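Local coordinates for protein probable 2-oxoglutarate-dependent dioxygenase At5g05600 (Arabidopsis thaliana, PDB 6LSV) that oxidises the plant hormone jasmonate to 12-hydroxyjasmonate, using iron, 2-oxoglutarate and molecular oxygen, at residues Asn96-Phe101 with Pro238-Phe243; Leu133-Tyr138 with Lys214-Glu219; Trp253-Pro258 with Arg285-Ser290. All coordinates share one frame; numbering follows the deposited sequence.

The three contacts adjoin one another, with centres 12 to 15 Å apart; contacts 2 and 3 lie on the same side of the chain's centre. Contacts 2 and 3 meet through their backbones: Cys215 N lies 3.0 Å from Asn289 O, a probable hydrogen bond. Contact 1 packs on contact 3 where Asp239 O comes 3.5 Å from Pro258 CG. It also packs on contact 2, where Phe101 CZ is 4.1 Å from Tyr138 C. Contacts 1 and 3 supply Pro238 and Val286 to the 2-oxoglutarate pocket. Contact 2 supplies no residue to that pocket; the side chain of Trp135 is about 11 Å from the ligand, between nearest atoms.

Contact 1: residues Asn96-Phe101 with Pro238-Phe243; sequences NWREFF and PDDQVF
A single arginine bridges this contact: Arg98 reaches out from helix 87-102 to Asp239 and Asp240, with no hydrogen bond between the two segments. Asp239 starts an Asx turn in the loop that follows strand 233-237 of the double-stranded beta-helix core. The backbones are far apart, the closest pair being Arg98 CA and Asp239 CA at 10.2 Å. The side chain of Arg98 spans most of that gap. Its CG is anti to the backbone N (chi1 -174°), which sends the chain off the helix, and a bend at chi3 then turns the guanidinium.

Arg98 NH2 lies 3.8 Å from Asp239 OD2, a long salt bridge. The guanidinium offers its edge, and its plane is turned 76° from that of the carboxylate. The same NH2 is 4.2 Å from Asp240 OD1, which is also near the guanidinium plane. This pair adds only charge attraction. Arg98 has further salt bridges, from NE to Glu95, its strongest polar partner, and from NH1 to Glu293. Asp239 OD2 accepts a hydrogen bond from the backbone N of Val295, which lies between the 2-oxoglutarate-binding residues Arg294 and Ser296. The aspartate thus ties its loop to the strand that binds the cosubstrate; its link to segment 96-101 is the long salt bridge. Pro238 beside it touches 2-oxoglutarate.

The other carboxylate oxygen shapes the loop. Asp239 OD1 takes two backbone N-H groups on its anti side, Gln241 N at 3.0 Å and Val242 N at 3.1 Å. They reach OD1 from opposite faces of the carboxylate plane.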
loop_
_atom_site.group_PDB
_atom_site.type_symbol
_atom_site.label_atom_id
_atom_site.label_comp_id
_atom_site.label_asym_id
_atom_site.label_seq_id
_atom_site.Cartn_x
_atom_site.Cartn_y
_atom_site.Cartn_z
ATOM N N ASN A 96 3.566 9.069 15.921
ATOM C CA ASN A 96 2.478 10.034 15.791
ATOM C C ASN A 96 1.179 9.338 15.410
ATOM O O ASN A 96 0.129 9.583 16.015
ATOM C CB ASN A 96 2.836 11.097 14.755
ATOM C CG ASN A 96 3.509 12.304 15.369
ATOM O OD1 ASN A 96 2.896 13.358 15.519
ATOM N ND2 ASN A 96 4.779 12.157 15.729
ATOM N N TRP A 97 1.231 8.463 14.403
ATOM C CA TRP A 97 0.028 7.747 13.992
ATOM C C TRP A 97 -0.414 6.753 15.058
ATOM O O TRP A 97 -1.616 6.607 15.316
ATOM C CB TRP A 97 0.262 7.048 12.653
ATOM C CG TRP A 97 0.102 7.974 11.485
ATOM C CD1 TRP A 97 1.097 8.504 10.713
ATOM C CD2 TRP A 97 -1.127 8.498 10.970
ATOM N NE1 TRP A 97 0.560 9.322 9.746
ATOM C CE2 TRP A 97 -0.804 9.335 9.884
ATOM C CE3 TRP A 97 -2.470 8.337 11.321
ATOM C CZ2 TRP A 97 -1.775 10.003 9.143
ATOM C CZ3 TRP A 97 -3.429 9.005 10.587
ATOM C CH2 TRP A 97 -3.078 9.829 9.511
ATOM N N ARG A 98 0.537 6.066 15.694
ATOM C CA ARG A 98 0.179 5.176 16.793
ATOM C C ARG A 98 -0.563 5.933 17.886
ATOM O O ARG A 98 -1.541 5.426 18.448
ATOM C CB ARG A 98 1.427 4.502 17.363
ATOM C CG ARG A 98 1.111 3.454 18.418
ATOM C CD ARG A 98 2.331 3.098 19.257
ATOM N NE ARG A 98 3.490 2.704 18.454
ATOM C CZ ARG A 98 3.586 1.559 17.785
ATOM N NH1 ARG A 98 2.584 0.686 17.809
ATOM N NH2 ARG A 98 4.683 1.289 17.090
ATOM N N GLU A 99 -0.114 7.153 18.193
ATOM C CA GLU A 99 -0.804 7.977 19.182
ATOM C C GLU A 99 -2.210 8.332 18.715
ATOM O O GLU A 99 -3.154 8.346 19.516
ATOM C CB GLU A 99 0.012 9.239 19.463
ATOM C CG GLU A 99 -0.706 10.301 20.287
ATOM C CD GLU A 99 -0.976 9.859 21.717
ATOM O OE1 GLU A 99 -0.035 9.899 22.541
ATOM O OE2 GLU A 99 -2.129 9.477 22.018
ATOM N N PHE A 100 -2.370 8.616 17.421
ATOM C CA PHE A 100 -3.696 8.898 16.880
ATOM C C PHE A 100 -4.632 7.712 17.077
ATOM O O PHE A 100 -5.785 7.877 17.488
ATOM C CB PHE A 100 -3.589 9.262 15.399
ATOM C CG PHE A 100 -4.919 9.399 14.711
ATOM C CD1 PHE A 100 -5.673 10.555 14.854
ATOM C CD2 PHE A 100 -5.416 8.374 13.922
ATOM C CE1 PHE A 100 -6.897 10.683 14.225
ATOM C CE2 PHE A 100 -6.640 8.498 13.290
ATOM C CZ PHE A 100 -7.380 9.655 13.440
ATOM N N PHE A 101 -4.146 6.502 16.799
ATOM C CA PHE A 101 -4.989 5.321 16.918
ATOM C C PHE A 101 -5.166 4.859 18.358
ATOM O O PHE A 101 -6.085 4.079 18.631
ATOM C CB PHE A 101 -4.422 4.187 16.066
ATOM C CG PHE A 101 -4.658 4.366 14.594
ATOM C CD1 PHE A 101 -5.934 4.241 14.065
ATOM C CD2 PHE A 101 -3.608 4.672 13.739
ATOM C CE1 PHE A 101 -6.161 4.411 12.710
ATOM C CE2 PHE A 101 -3.827 4.841 12.380
ATOM C CZ PHE A 101 -5.107 4.711 11.866
ATOM N N PRO A 238 6.654 -0.818 7.422
ATOM C CA PRO A 238 5.956 -1.767 8.289
ATOM C C PRO A 238 6.332 -1.559 9.746
ATOM O O PRO A 238 7.343 -0.938 10.075
ATOM C CB PRO A 238 6.432 -3.133 7.781
ATOM C CG PRO A 238 7.766 -2.865 7.175
ATOM C CD PRO A 238 7.753 -1.447 6.666
ATOM N N ASP A 239 5.484 -2.094 10.619
ATOM C CA ASP A 239 5.678 -1.937 12.054
ATOM C C ASP A 239 7.049 -2.460 12.461
ATOM O O ASP A 239 7.385 -3.620 12.206
ATOM C CB ASP A 239 4.569 -2.664 12.814
ATOM C CG ASP A 239 4.527 -2.284 14.283
ATOM O OD1 ASP A 239 5.387 -2.775 15.048
ATOM O OD2 ASP A 239 3.641 -1.489 14.670
ATOM N N ASP A 240 7.840 -1.595 13.093
ATOM C CA ASP A 240 9.228 -1.897 13.415
ATOM C C ASP A 240 9.388 -2.942 14.509
ATOM O O ASP A 240 10.530 -3.304 14.810
ATOM C CB ASP A 240 9.945 -0.618 13.843
ATOM C CG ASP A 240 9.585 -0.197 15.255
ATOM O OD1 ASP A 240 8.376 -0.112 15.566
ATOM O OD2 ASP A 240 10.512 0.040 16.059
ATOM N N GLN A 241 8.304 -3.433 15.112
ATOM C CA GLN A 241 8.437 -4.327 16.258
ATOM C C GLN A 241 7.671 -5.631 16.076
ATOM O O GLN A 241 8.059 -6.659 16.637
ATOM C CB GLN A 241 7.955 -3.630 17.536
ATOM C CG GLN A 241 8.837 -2.483 18.010
ATOM C CD GLN A 241 10.190 -2.948 18.525
ATOM O OE1 GLN A 241 11.200 -2.854 17.825
ATOM N NE2 GLN A 241 10.215 -3.453 19.754
ATOM N N VAL A 242 6.579 -5.611 15.318
ATOM C CA VAL A 242 5.634 -6.724 15.286
ATOM C C VAL A 242 5.505 -7.236 13.860
ATOM O O VAL A 242 5.244 -6.458 12.934
ATOM C CB VAL A 242 4.259 -6.312 15.839
ATOM C CG1 VAL A 242 3.454 -7.542 16.228
ATOM C CG2 VAL A 242 4.419 -5.372 17.022
ATOM N N PHE A 243 5.673 -8.543 13.687
ATOM C CA PHE A 243 5.525 -9.144 12.370
ATOM C C PHE A 243 4.046 -9.254 12.011
ATOM O O PHE A 243 3.177 -9.329 12.883
ATOM C CB PHE A 243 6.186 -10.528 12.328
ATOM C CG PHE A 243 7.631 -10.540 12.784
ATOM C CD1 PHE A 243 8.451 -9.434 12.603
ATOM C CD2 PHE A 243 8.164 -11.666 13.395
ATOM C CE1 PHE A 243 9.772 -9.455 13.026
ATOM C CE2 PHE A 243 9.485 -11.691 13.817
ATOM C CZ PHE A 243 10.287 -10.585 13.633
#

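Contact 2: residues Leu133-Tyr138 with Lys214-Glu219; sequences LDWSDY and KCPRPE
Trp135 lays one face of its indole against Cys215 and turns its N-H to the backbone of Lys214. The sulfur stands almost straight above the pyrrole ring: Cys215 SG is 3.9 Å from the centroid of the five-membered ring of Trp135, 8° off the normal. This is a sulfur-aromatic contact. The CB of the same cysteine sits over the same ring, 3.7 Å from its centroid, in a CH-pi contact. The SG is anti to the backbone N (chi1 -179°), and with this torsion CB and SG can both lie over the indole.

The polar edge of the ring is used as well. Trp135 NE1 donates to Lys214 O at 2.9 Å with an N-H...O angle of 146°. The donor stands well above the carbonyl plane, so it does not meet a lone pair. The carbonyl oxygen in turn is tilted slightly out of the indole plane. Together the bond and the cysteine should limit the rotation of the ring. At the benzene end, Trp135 CZ2 meets Pro216 CD at 3.7 Å, in an oblique approach. Trp135 is also the centre of an inverse gamma turn.

The contact pins the loop after strand 204-212 against the residues leading into its neighbour, strand 137-144. Residues near the N-terminus pack around Trp135. Helix 10-15 packs on it through Val10 and Leu13, and Tyr25 meets the indole edge-to-face.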
loop_
_atom_site.group_PDB
_atom_site.type_symbol
_atom_site.label_atom_id
_atom_site.label_comp_id
_atom_site.label_asym_id
_atom_site.label_seq_id
_atom_site.Cartn_x
_atom_site.Cartn_y
_atom_site.Cartn_z
ATOM N N LEU A 133 -15.010 -8.864 6.471
ATOM C CA LEU A 133 -14.258 -7.676 6.839
ATOM C C LEU A 133 -12.880 -8.054 7.366
ATOM O O LEU A 133 -12.637 -9.189 7.789
ATOM C CB LEU A 133 -15.012 -6.853 7.886
ATOM C CG LEU A 133 -16.374 -6.351 7.417
ATOM C CD1 LEU A 133 -17.083 -5.621 8.540
ATOM C CD2 LEU A 133 -16.211 -5.453 6.203
ATOM N N ASP A 134 -11.980 -7.076 7.339
ATOM C CA ASP A 134 -10.619 -7.254 7.813
ATOM C C ASP A 134 -10.456 -6.654 9.205
ATOM O O ASP A 134 -11.165 -5.718 9.589
ATOM C CB ASP A 134 -9.623 -6.620 6.843
ATOM C CG ASP A 134 -9.540 -7.369 5.525
ATOM O OD1 ASP A 134 -9.970 -8.542 5.476
ATOM O OD2 ASP A 134 -9.051 -6.781 4.537
ATOM N N TRP A 135 -9.509 -7.207 9.961
ATOM C CA TRP A 135 -9.283 -6.790 11.344
ATOM C C TRP A 135 -8.317 -5.606 11.378
ATOM O O TRP A 135 -7.184 -5.693 11.852
ATOM C CB TRP A 135 -8.760 -7.955 12.175
ATOM C CG TRP A 135 -8.928 -7.741 13.652
ATOM C CD1 TRP A 135 -7.974 -7.329 14.538
ATOM C CD2 TRP A 135 -10.129 -7.918 14.411
ATOM N NE1 TRP A 135 -8.506 -7.245 15.802
ATOM C CE2 TRP A 135 -9.828 -7.599 15.750
ATOM C CE3 TRP A 135 -11.431 -8.314 14.087
ATOM C CZ2 TRP A 135 -10.781 -7.667 16.766
ATOM C CZ3 TRP A 135 -12.375 -8.380 15.096
ATOM C CH2 TRP A 135 -12.045 -8.061 16.419
ATOM N N SER A 136 -8.797 -4.475 10.866
ATOM C CA SER A 136 -7.971 -3.277 10.869
ATOM C C SER A 136 -8.840 -2.046 10.689
ATOM O O SER A 136 -9.889 -2.093 10.039
ATOM C CB SER A 136 -6.908 -3.313 9.765
ATOM O OG SER A 136 -7.448 -3.792 8.548
ATOM N N ASP A 137 -8.385 -0.950 11.284
ATOM C CA ASP A 137 -8.831 0.396 10.967
ATOM C C ASP A 137 -7.719 1.090 10.194
ATOM O O ASP A 137 -6.564 0.654 10.209
ATOM C CB ASP A 137 -9.170 1.185 12.236
ATOM C CG ASP A 137 -10.252 0.518 13.068
ATOM O OD1 ASP A 137 -11.147 -0.126 12.483
ATOM O OD2 ASP A 137 -10.203 0.635 14.310
ATOM N N TYR A 138 -8.063 2.177 9.511
ATOM C CA TYR A 138 -7.066 2.855 8.699
ATOM C C TYR A 138 -7.436 4.323 8.552
ATOM O O TYR A 138 -8.564 4.737 8.831
ATOM C CB TYR A 138 -6.923 2.193 7.322
ATOM C CG TYR A 138 -8.137 2.363 6.438
ATOM C CD1 TYR A 138 -8.249 3.453 5.585
ATOM C CD2 TYR A 138 -9.171 1.433 6.457
ATOM C CE1 TYR A 138 -9.356 3.616 4.779
ATOM C CE2 TYR A 138 -10.285 1.586 5.652
ATOM C CZ TYR A 138 -10.373 2.681 4.815
ATOM O OH TYR A 138 -11.479 2.851 4.008
ATOM N N LYS A 214 -5.335 -5.835 18.626
ATOM C CA LYS A 214 -5.227 -7.243 18.974
ATOM C C LYS A 214 -6.523 -7.963 18.602
ATOM O O LYS A 214 -7.611 -7.377 18.605
ATOM C CB LYS A 214 -4.900 -7.418 20.463
ATOM C CG LYS A 214 -3.646 -6.672 20.957
ATOM C CD LYS A 214 -3.669 -6.476 22.447
ATOM C CE LYS A 214 -4.976 -5.918 22.965
ATOM N NZ LYS A 214 -5.742 -4.899 22.193
ATOM N N CYS A 215 -6.394 -9.237 18.241
ATOM C CA CYS A 215 -7.505 -10.009 17.728
ATOM C C CYS A 215 -7.711 -11.243 18.596
ATOM O O CYS A 215 -6.748 -11.975 18.859
ATOM C CB CYS A 215 -7.255 -10.428 16.271
ATOM S SG CYS A 215 -8.605 -11.358 15.540
ATOM N N PRO A 216 -8.936 -11.506 19.057
ATOM C CA PRO A 216 -9.138 -12.631 19.984
ATOM C C PRO A 216 -8.866 -13.990 19.365
ATOM O O PRO A 216 -8.465 -14.908 20.089
ATOM C CB PRO A 216 -10.606 -12.479 20.401
ATOM C CG PRO A 216 -11.233 -11.670 19.313
ATOM C CD PRO A 216 -10.172 -10.748 18.811
ATOM N N ARG A 217 -9.074 -14.156 18.058
ATOM C CA ARG A 217 -8.802 -15.420 17.365
ATOM C C ARG A 217 -8.125 -15.119 16.035
ATOM O O ARG A 217 -8.733 -15.238 14.964
ATOM C CB ARG A 217 -10.090 -16.222 17.160
ATOM C CG ARG A 217 -10.875 -16.508 18.438
ATOM C CD ARG A 217 -10.422 -17.798 19.104
ATOM N NE ARG A 217 -10.129 -18.836 18.121
ATOM C CZ ARG A 217 -10.970 -19.810 17.788
ATOM N NH1 ARG A 217 -12.163 -19.884 18.363
ATOM N NH2 ARG A 217 -10.620 -20.709 16.881
ATOM N N PRO A 218 -6.841 -14.742 16.064
ATOM C CA PRO A 218 -6.184 -14.280 14.832
ATOM C C PRO A 218 -5.963 -15.371 13.803
ATOM O O PRO A 218 -5.731 -15.047 12.632
ATOM C CB PRO A 218 -4.851 -13.720 15.336
ATOM C CG PRO A 218 -4.582 -14.505 16.569
ATOM C CD PRO A 218 -5.921 -14.724 17.214
ATOM N N GLU A 219 -6.020 -16.645 14.188
ATOM C CA GLU A 219 -5.896 -17.709 13.200
ATOM C C GLU A 219 -7.126 -17.826 12.306
ATOM O O GLU A 219 -7.095 -18.591 11.336
ATOM C CB GLU A 219 -5.615 -19.046 13.893
ATOM C CG GLU A 219 -6.852 -19.820 14.316
ATOM C CD GLU A 219 -7.415 -19.353 15.645
ATOM O OE1 GLU A 219 -6.888 -18.371 16.214
ATOM O OE2 GLU A 219 -8.388 -19.975 16.122
#

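Contact 3: residues Trp253-Pro258 with Arg285-Ser290; sequences WITVKP and RVIVNS. With AKG (2-oxoglutaric acid), chain C.
This contact joins the two outer strands of a three-stranded antiparallel sheet, part of the double-stranded beta-helix that carries the iron site. Strands 253-255 and 284-286 flank strand 245-248, and Trp253 and Arg285 meet across it. The guanidinium of Arg285 lies flat on the indole, with the planes 3° apart. Arg285 CZ is 3.5 Å from the centroid of the five-membered ring of Trp253, a cation-pi contact. Arg285 CD stands 3.5 Å from the centroid of the six-membered ring, a CH-pi contact. The chain is extended from CG to NE, and this lays its length over both rings. Arg285 NH1 and Trp253 NE1 are 3.4 Å apart, but both are donors and form no bond.

Gln246 of the middle strand holds both sides. Its OE1 accepts from Arg285 NE, and its NE2 binds Thr255 OG1. A lighter contact continues the row, with Thr255 OG1 at 4.4 Å from Ile287 CD1.

Val286 points the other way from Arg285, toward the cosubstrate. Its CG2 is 3.4 Å from O4 of 2-oxoglutarate. His284, just before Arg285, binds iron. Neighbouring residues of this strand thus serve two sides: Arg285 stacks on Trp253 of the other outer strand, and Val286 lines the 2-oxoglutarate pocket. The strand carries the distal histidine of the His-X-Asp...His facial triad, typical of 2-oxoglutarate-dependent dioxygenases.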
loop_
_atom_site.group_PDB
_atom_site.type_symbol
_atom_site.label_atom_id
_atom_site.label_comp_id
_atom_site.label_asym_id
_atom_site.label_seq_id
_atom_site.Cartn_x
_atom_site.Cartn_y
_atom_site.Cartn_z
ATOM N N TRP A 253 2.659 -18.184 1.422
ATOM C CA TRP A 253 2.576 -16.932 2.163
ATOM C C TRP A 253 3.775 -16.831 3.099
ATOM O O TRP A 253 3.953 -17.671 3.987
ATOM C CB TRP A 253 1.256 -16.841 2.928
ATOM C CG TRP A 253 0.105 -16.485 2.032
ATOM C CD1 TRP A 253 -0.890 -17.316 1.595
ATOM C CD2 TRP A 253 -0.156 -15.205 1.442
ATOM N NE1 TRP A 253 -1.758 -16.628 0.779
ATOM C CE2 TRP A 253 -1.329 -15.331 0.668
ATOM C CE3 TRP A 253 0.487 -13.963 1.495
ATOM C CZ2 TRP A 253 -1.870 -14.264 -0.045
ATOM C CZ3 TRP A 253 -0.050 -12.906 0.785
ATOM C CH2 TRP A 253 -1.218 -13.063 0.026
ATOM N N ILE A 254 4.594 -15.803 2.895
ATOM C CA ILE A 254 5.874 -15.652 3.575
ATOM C C ILE A 254 5.821 -14.400 4.438
ATOM O O ILE A 254 5.524 -13.310 3.940
ATOM C CB ILE A 254 7.033 -15.571 2.564
ATOM C CG1 ILE A 254 7.024 -16.802 1.658
ATOM C CG2 ILE A 254 8.361 -15.443 3.280
ATOM C CD1 ILE A 254 7.613 -16.556 0.288
ATOM N N THR A 255 6.116 -14.557 5.727
ATOM C CA THR A 255 6.101 -13.434 6.653
ATOM C C THR A 255 7.415 -12.666 6.569
ATOM O O THR A 255 8.497 -13.259 6.617
ATOM C CB THR A 255 5.864 -13.923 8.082
ATOM O OG1 THR A 255 4.720 -14.785 8.107
ATOM C CG2 THR A 255 5.633 -12.748 9.015
ATOM N N VAL A 256 7.316 -11.344 6.459
ATOM C CA VAL A 256 8.457 -10.473 6.204
ATOM C C VAL A 256 8.970 -9.928 7.530
ATOM O O VAL A 256 8.223 -9.287 8.278
ATOM C CB VAL A 256 8.076 -9.329 5.253
ATOM C CG1 VAL A 256 9.137 -8.242 5.266
ATOM C CG2 VAL A 256 7.856 -9.861 3.846
ATOM N N LYS A 257 10.246 -10.172 7.819
ATOM C CA LYS A 257 10.886 -9.554 8.977
ATOM C C LYS A 257 11.369 -8.158 8.605
ATOM O O LYS A 257 12.240 -8.028 7.737
ATOM C CB LYS A 257 12.057 -10.393 9.472
ATOM C CG LYS A 257 12.906 -9.668 10.507
ATOM C CD LYS A 257 13.943 -10.562 11.168
ATOM C CE LYS A 257 14.201 -11.830 10.384
ATOM N NZ LYS A 257 15.524 -12.411 10.753
ATOM N N PRO A 258 10.844 -7.102 9.221
ATOM C CA PRO A 258 11.258 -5.751 8.830
ATOM C C PRO A 258 12.679 -5.456 9.281
ATOM O O PRO A 258 13.103 -5.843 10.372
ATOM C CB PRO A 258 10.244 -4.855 9.545
ATOM C CG PRO A 258 9.892 -5.633 10.766
ATOM C CD PRO A 258 9.885 -7.080 10.339
ATOM N N ARG A 285 -0.662 -9.504 2.183
ATOM C CA ARG A 285 -1.740 -9.556 3.157
ATOM C C ARG A 285 -1.118 -9.360 4.532
ATOM O O ARG A 285 0.094 -9.515 4.708
ATOM C CB ARG A 285 -2.505 -10.882 3.082
ATOM C CG ARG A 285 -1.749 -12.049 3.703
ATOM C CD ARG A 285 -2.535 -13.346 3.633
ATOM N NE ARG A 285 -1.889 -14.396 4.414
ATOM C CZ ARG A 285 -2.289 -15.664 4.453
ATOM N NH1 ARG A 285 -3.345 -16.055 3.753
ATOM N NH2 ARG A 285 -1.632 -16.544 5.197
ATOM N N VAL A 286 -1.950 -9.012 5.506
ATOM C CA VAL A 286 -1.494 -8.791 6.871
ATOM C C VAL A 286 -2.197 -9.789 7.778
ATOM O O VAL A 286 -3.417 -9.965 7.690
ATOM C CB VAL A 286 -1.750 -7.345 7.341
ATOM C CG1 VAL A 286 -1.044 -7.085 8.663
ATOM C CG2 VAL A 286 -1.287 -6.350 6.289
ATOM N N ILE A 287 -1.424 -10.453 8.629
ATOM C CA ILE A 287 -1.970 -11.289 9.676
ATOM C C ILE A 287 -1.898 -10.509 10.979
ATOM O O ILE A 287 -1.097 -9.583 11.137
ATOM C CB ILE A 287 -1.237 -12.647 9.791
ATOM C CG1 ILE A 287 0.225 -12.441 10.184
ATOM C CG2 ILE A 287 -1.342 -13.423 8.488
ATOM C CD1 ILE A 287 1.029 -13.727 10.224
ATOM N N VAL A 288 -2.761 -10.874 11.923
ATOM C CA VAL A 288 -2.829 -10.190 13.210
ATOM C C VAL A 288 -2.515 -11.201 14.305
ATOM O O VAL A 288 -2.307 -12.385 14.019
ATOM C CB VAL A 288 -4.208 -9.531 13.420
ATOM C CG1 VAL A 288 -4.317 -8.259 12.601
ATOM C CG2 VAL A 288 -5.322 -10.491 13.038
ATOM N N ASN A 289 -2.449 -10.748 15.556
ATOM C CA ASN A 289 -2.310 -11.676 16.670
ATOM C C ASN A 289 -3.026 -11.122 17.894
ATOM O O ASN A 289 -3.496 -9.981 17.912
ATOM C CB ASN A 289 -0.841 -11.995 16.985
ATOM C CG ASN A 289 0.027 -10.763 17.073
ATOM O OD1 ASN A 289 -0.393 -9.721 17.569
ATOM N ND2 ASN A 289 1.261 -10.883 16.597
ATOM N N SER A 290 -3.099 -11.961 18.927
ATOM C CA SER A 290 -3.920 -11.688 20.096
ATOM C C SER A 290 -3.240 -10.801 21.122
ATOM O O SER A 290 -3.923 -10.273 22.007
ATOM C CB SER A 290 -4.312 -13.005 20.769
ATOM O OG SER A 290 -3.158 -13.739 21.145
HETATM C C1 AKG C . -0.924 -1.826 2.711
HETATM O O1 AKG C . -0.353 -1.536 1.630
HETATM O O2 AKG C . -1.935 -1.161 3.071
HETATM C C2 AKG C . -0.397 -2.993 3.553
HETATM O O5 AKG C . -0.404 -4.081 3.084
HETATM C C3 AKG C . 0.137 -2.796 4.979
HETATM C C4 AKG C . 1.319 -3.742 5.208
HETATM C C5 AKG C . 1.605 -3.914 6.701
HETATM O O3 AKG C . 2.769 -4.165 7.111
HETATM O O4 AKG C . 0.664 -3.807 7.525
#